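PDB 5JDD: titin, which probably serves as a giant elastic scaffold of the muscle sarcomere, its I-band portion including immunoglobulin domains strung in tandem. Local coordinates for residues P103-A108 / E204-K209; T176-T181 / F249-A254. All coordinates share one frame; numbering follows the deposited sequence. Where two conformers were deposited one is given.

Contact 1 (P103-A108 / E204-K209)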
loop_
_atom_site.group_PDB
_atom_site.type_symbol
_atom_site.label_atom_id
_atom_site.label_comp_id
_atom_site.label_asym_id
_atom_site.label_seq_id
_atom_site.Cartn_x
_atom_site.Cartn_y
_atom_site.Cartn_z
ATOM N N PRO A 103 -3.045 3.774 -17.451
ATOM C CA PRO A 103 -4.140 3.571 -18.407
ATOM C C PRO A 103 -5.181 2.604 -17.864
ATOM O O PRO A 103 -4.814 1.618 -17.194
ATOM C CB PRO A 103 -3.442 2.943 -19.619
ATOM C CG PRO A 103 -2.022 3.410 -19.506
ATOM C CD PRO A 103 -1.728 3.461 -18.029
ATOM N N GLU A 104 -6.448 2.868 -18.170
ATOM C CA GLU A 104 -7.511 1.955 -17.770
ATOM C C GLU A 104 -7.206 0.539 -18.246
ATOM O O GLU A 104 -6.595 0.339 -19.306
ATOM C CB GLU A 104 -8.880 2.430 -18.264
ATOM C CG GLU A 104 -8.945 2.624 -19.752
ATOM C CD GLU A 104 -10.295 3.145 -20.244
ATOM O OE1 GLU A 104 -10.338 3.658 -21.376
ATOM O OE2 GLU A 104 -11.318 3.024 -19.526
ATOM N N THR A 105 -7.641 -0.422 -17.425
ATOM C CA THR A 105 -7.392 -1.872 -17.555
ATOM C C THR A 105 -6.022 -2.340 -17.053
ATOM O O THR A 105 -5.817 -3.538 -16.824
ATOM C CB THR A 105 -7.660 -2.470 -18.975
ATOM O OG1 THR A 105 -6.551 -2.195 -19.844
ATOM C CG2 THR A 105 -8.973 -1.943 -19.574
ATOM N N LYS A 106 -5.087 -1.415 -16.867
ATOM C CA LYS A 106 -3.763 -1.812 -16.395
ATOM C C LYS A 106 -3.665 -1.751 -14.871
ATOM O O LYS A 106 -4.563 -1.257 -14.198
ATOM C CB LYS A 106 -2.666 -0.978 -17.071
ATOM C CG LYS A 106 -2.630 -1.181 -18.591
ATOM C CD LYS A 106 -1.447 -0.462 -19.228
ATOM C CE LYS A 106 -0.129 -1.140 -18.874
ATOM N NZ LYS A 106 1.023 -0.469 -19.573
ATOM N N THR A 107 -2.567 -2.268 -14.335
ATOM C CA THR A 107 -2.382 -2.370 -12.898
ATOM C C THR A 107 -1.683 -1.128 -12.357
ATOM O O THR A 107 -0.727 -0.632 -12.965
ATOM C CB THR A 107 -1.528 -3.603 -12.573
ATOM O OG1 THR A 107 -2.203 -4.780 -13.047
ATOM C CG2 THR A 107 -1.279 -3.722 -11.080
ATOM N N ALA A 108 -2.169 -0.623 -11.223
ATOM C CA ALA A 108 -1.543 0.507 -10.545
ATOM C C ALA A 108 -0.932 0.014 -9.249
ATOM O O ALA A 108 -1.444 -0.904 -8.617
ATOM C CB ALA A 108 -2.565 1.591 -10.242
ATOM N N GLU A 204 0.371 0.239 -24.481
ATOM C CA GLU A 204 0.673 -1.182 -24.498
ATOM C C GLU A 204 0.072 -1.840 -23.262
ATOM O O GLU A 204 -0.051 -1.195 -22.213
ATOM C CB GLU A 204 2.190 -1.373 -24.503
ATOM C CG GLU A 204 2.642 -2.793 -24.722
ATOM C CD GLU A 204 4.067 -2.870 -25.222
ATOM O OE1 GLU A 204 4.985 -2.490 -24.463
ATOM O OE2 GLU A 204 4.263 -3.311 -26.377
ATOM N N GLY A 205 -0.316 -3.107 -23.391
ATOM C CA GLY A 205 -0.669 -3.914 -22.235
ATOM C C GLY A 205 -2.102 -3.759 -21.777
ATOM O O GLY A 205 -2.455 -4.147 -20.668
ATOM N N ILE A 206 -2.947 -3.195 -22.628
ATOM C CA ILE A 206 -4.338 -3.027 -22.243
ATOM C C ILE A 206 -5.141 -4.298 -22.502
ATOM O O ILE A 206 -4.722 -5.164 -23.275
ATOM C CB ILE A 206 -4.952 -1.786 -22.913
ATOM C CG1 ILE A 206 -4.713 -1.807 -24.420
ATOM C CG2 ILE A 206 -4.298 -0.537 -22.349
ATOM C CD1 ILE A 206 -5.776 -2.512 -25.212
ATOM N N SER A 207 -6.270 -4.425 -21.818
ATOM C CA SER A 207 -7.171 -5.543 -22.040
ATOM C C SER A 207 -8.225 -5.151 -23.063
ATOM O O SER A 207 -8.622 -3.981 -23.159
ATOM C CB SER A 207 -7.839 -5.973 -20.736
ATOM O OG SER A 207 -6.876 -6.494 -19.836
ATOM N N TYR A 208 -8.686 -6.127 -23.826
ATOM C CA TYR A 208 -9.629 -5.851 -24.895
ATOM C C TYR A 208 -10.518 -7.053 -25.165
ATOM O O TYR A 208 -10.260 -8.161 -24.689
ATOM C CB TYR A 208 -8.868 -5.510 -26.184
ATOM C CG TYR A 208 -8.117 -6.701 -26.751
ATOM C CD1 TYR A 208 -8.726 -7.550 -27.666
ATOM C CD2 TYR A 208 -6.809 -6.988 -26.353
ATOM C CE1 TYR A 208 -8.061 -8.648 -28.174
ATOM C CE2 TYR A 208 -6.130 -8.089 -26.869
ATOM C CZ TYR A 208 -6.767 -8.910 -27.780
ATOM O OH TYR A 208 -6.147 -10.021 -28.323
ATOM N N LYS A 209 -11.550 -6.824 -25.971
ATOM C CA LYS A 209 -12.330 -7.917 -26.541
ATOM C C LYS A 209 -12.860 -7.496 -27.902
ATOM O O LYS A 209 -12.852 -6.311 -28.264
ATOM C CB LYS A 209 -13.485 -8.319 -25.628
ATOM C CG LYS A 209 -14.519 -7.242 -25.464
ATOM C CD LYS A 209 -15.475 -7.571 -24.323
ATOM C CE LYS A 209 -16.410 -6.396 -24.070
ATOM N NZ LYS A 209 -17.324 -6.647 -22.918
HETATM O O HOH W 1 -7.451 -5.741 -17.103
#
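Thr105 meets the backbone of Ser207 through its hydroxyl: Ser207 N donates to Thr105 OG1 over 3.0 Å, and the bond is nearly straight at 167°. Thr105 OG1 itself donates to Glu104 O, 2.6 Å away, on a lone pair in the carbonyl plane. Two bonds therefore grip OG1 and fix the rotation of the hydroxyl. With chi1 at 80°, OG1 lies between the backbone N and the carbonyl carbon of its own residue, where it also packs against CA and CB of Ile206. Lys106 makes the second direct bond across the contact. Its chain passes the carbonyl of Gly205, a bend at chi3 lays Lys106 CE beside Glu204 O, 3.3 Å away, and NZ, next along the chain, bonds that oxygen at 2.9 Å, standing 31° out of the carbonyl plane. The acid of Glu204 turns instead to Lys229 in a salt bridge. In the conformer of Ser207 given, a water probably bridges Thr105 O and Ser207 OG. Behind this shell, the bond from Lys106 N to Pro103 O closes a type II beta turn that presents Thr105, while Ile206 is backed by Ile178. The arrangement is that of an interdomain junction in a tandem of I-set immunoglobulin domains, a loop following strand 100-103 of one domain meeting the loop before strand 209-212 of the next.

Contact 2 (T176-T181 / F249-A254); sequences TPIMIT and FVAGKA
Ile178 and Ala254 bring their backbones closest, with CA atoms 6.0 Å apart, where the run leading into strand 180-182 passes the type II' beta turn of a hairpin, Ala251 to Ala254, closed by two backbone hydrogen bonds. No hydrogen bond joins the segments; side chains do the work. The CD1 end of Ile178 rests on Ala251, 3.9 Å from the methyl CB and 3.7 Å from the carbonyl O, while Ile178 CG2 lies 4.2 Å from Ala254 CB. Ala254 CB in turn sits 3.5 Å from the carbonyl O of Ile178 and 4.0 Å from CD1 of Ile180, a small methyl held between the two isoleucines. Ile180 has CG1 anti to its own carbonyl carbon (chi1 -69°), and a near-extended chi2 (166°) carries CD1 on to the edge of the Phe249 ring, near the ring plane, at 4.1 Å from CD2. Phe249 also meets Trp210 edge-to-face and packs on Val199 and Val201, which places it in the core of the β-sandwich. Gly252 takes a positive phi of 58° at the turn, its N lying close to Ile178 CD1. At the exposed end, Lys253 NZ comes within 4.2 Å of Pro177 CB. The chemistry is largely apolar, so cohesion here rests on shape and burial of methyl and methylene groups, while Ala251 and Ala254 pair their own N-H and C=O groups across the turn.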
loop_
_atom_site.group_PDB
_atom_site.type_symbol
_atom_site.label_atom_id
_atom_site.label_comp_id
_atom_site.label_asym_id
_atom_site.label_seq_id
_atom_site.Cartn_x
_atom_site.Cartn_y
_atom_site.Cartn_z
ATOM N N THR A 176 -6.245 6.827 -16.829
ATOM C CA THR A 176 -6.331 7.555 -18.090
ATOM C C THR A 176 -7.021 6.745 -19.185
ATOM O O THR A 176 -6.972 5.510 -19.190
ATOM C CB THR A 176 -4.932 8.004 -18.551
ATOM O OG1 THR A 176 -4.068 6.868 -18.602
ATOM C CG2 THR A 176 -4.355 9.035 -17.584
ATOM N N PRO A 177 -7.684 7.432 -20.119
ATOM C CA PRO A 177 -8.522 6.733 -21.099
ATOM C C PRO A 177 -7.733 6.113 -22.241
ATOM O O PRO A 177 -6.811 6.742 -22.772
ATOM C CB PRO A 177 -9.427 7.847 -21.637
ATOM C CG PRO A 177 -8.612 9.092 -21.472
ATOM C CD PRO A 177 -7.861 8.895 -20.178
ATOM N N ILE A 178 -8.077 4.883 -22.613
ATOM C CA ILE A 178 -7.522 4.316 -23.833
ATOM C C ILE A 178 -8.039 5.099 -25.031
ATOM O O ILE A 178 -9.211 5.480 -25.087
ATOM C CB ILE A 178 -7.874 2.829 -23.969
ATOM C CG1 ILE A 178 -7.164 2.046 -22.864
ATOM C CG2 ILE A 178 -7.480 2.291 -25.370
ATOM C CD1 ILE A 178 -7.746 0.688 -22.619
ATOM N N MET A 179 -7.149 5.380 -25.974
ATOM C CA MET A 179 -7.554 6.020 -27.212
ATOM C C MET A 179 -7.186 5.165 -28.398
ATOM O O MET A 179 -6.153 4.484 -28.409
ATOM C CB MET A 179 -6.939 7.410 -27.316
ATOM C CG MET A 179 -7.347 8.296 -26.163
ATOM S SD MET A 179 -6.819 9.997 -26.415
ATOM C CE MET A 179 -7.446 10.761 -24.920
ATOM N N ILE A 180 -8.056 5.186 -29.396
ATOM C CA ILE A 180 -7.813 4.439 -30.612
ATOM C C ILE A 180 -7.196 5.390 -31.636
ATOM O O ILE A 180 -7.779 6.419 -32.004
ATOM C CB ILE A 180 -9.099 3.771 -31.100
ATOM C CG1 ILE A 180 -9.495 2.647 -30.128
ATOM C CG2 ILE A 180 -8.896 3.201 -32.505
ATOM C CD1 ILE A 180 -10.914 2.129 -30.301
ATOM N N THR A 181 -5.971 5.071 -32.041
ATOM C CA THR A 181 -5.216 5.958 -32.913
ATOM C C THR A 181 -5.348 5.574 -34.384
ATOM O O THR A 181 -5.128 6.405 -35.265
ATOM C CB THR A 181 -3.746 6.048 -32.484
ATOM O OG1 THR A 181 -3.112 4.773 -32.641
ATOM C CG2 THR A 181 -3.657 6.462 -31.018
ATOM N N PHE A 249 -14.191 -3.573 -31.792
ATOM C CA PHE A 249 -13.088 -3.711 -30.862
ATOM C C PHE A 249 -13.431 -2.874 -29.644
ATOM O O PHE A 249 -13.846 -1.713 -29.787
ATOM C CB PHE A 249 -11.797 -3.214 -31.513
ATOM C CG PHE A 249 -10.639 -3.113 -30.564
ATOM C CD1 PHE A 249 -9.846 -4.221 -30.291
ATOM C CD2 PHE A 249 -10.328 -1.902 -29.968
ATOM C CE1 PHE A 249 -8.758 -4.120 -29.423
ATOM C CE2 PHE A 249 -9.254 -1.797 -29.092
ATOM C CZ PHE A 249 -8.464 -2.910 -28.823
ATOM N N VAL A 250 -13.266 -3.456 -28.457
ATOM C CA VAL A 250 -13.557 -2.764 -27.205
ATOM C C VAL A 250 -12.363 -2.817 -26.268
ATOM O O VAL A 250 -11.854 -3.891 -25.978
ATOM C CB VAL A 250 -14.737 -3.414 -26.464
ATOM C CG1 VAL A 250 -15.010 -2.687 -25.145
ATOM C CG2 VAL A 250 -15.981 -3.436 -27.334
ATOM N N ALA A 251 -11.918 -1.662 -25.783
ATOM C CA ALA A 251 -10.863 -1.626 -24.776
ATOM C C ALA A 251 -11.143 -0.498 -23.814
ATOM O O ALA A 251 -11.131 0.667 -24.216
ATOM C CB ALA A 251 -9.504 -1.429 -25.422
ATOM N N GLY A 252 -11.390 -0.843 -22.555
ATOM C CA GLY A 252 -11.812 0.142 -21.575
ATOM C C GLY A 252 -13.093 0.800 -22.049
ATOM O O GLY A 252 -14.056 0.112 -22.405
ATOM N N LYS A 253 -13.102 2.129 -22.083
ATOM C CA LYS A 253 -14.255 2.872 -22.598
ATOM C C LYS A 253 -14.150 3.207 -24.083
ATOM O O LYS A 253 -15.015 3.902 -24.624
ATOM C CB LYS A 253 -14.468 4.147 -21.777
ATOM C CG LYS A 253 -14.743 3.883 -20.301
ATOM C CD LYS A 253 -15.099 5.153 -19.527
ATOM C CE LYS A 253 -13.872 5.968 -19.136
ATOM N NZ LYS A 253 -13.232 6.695 -20.264
ATOM N N ALA A 254 -13.111 2.715 -24.750
ATOM C CA ALA A 254 -12.915 3.007 -26.167
ATOM C C ALA A 254 -13.468 1.895 -27.038
ATOM O O ALA A 254 -13.311 0.708 -26.715
ATOM C CB ALA A 254 -11.442 3.199 -26.469
#

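Contact 1 and contact 2 lie about 9 Å apart between centres and cross along the chain, their segments alternating. Glu104 ties them: its backbone N, 2.9 Å from Thr176 O, probably bonds strand 167-176 of its own domain, while Glu104 OE1 reaches across to accept a hydrogen bond from Ile178 N at 2.9 Å and a weak one from Lys253 N. Ile178 is shared in another way, touching Ile206 while it packs on the hairpin 249-254. Contact 1 spans two immunoglobulin domains mainly through polar groups; contact 2 anchors the connecting chain to the second domain through apolar ones. Together they illustrate how a short linker can seat one domain against the next.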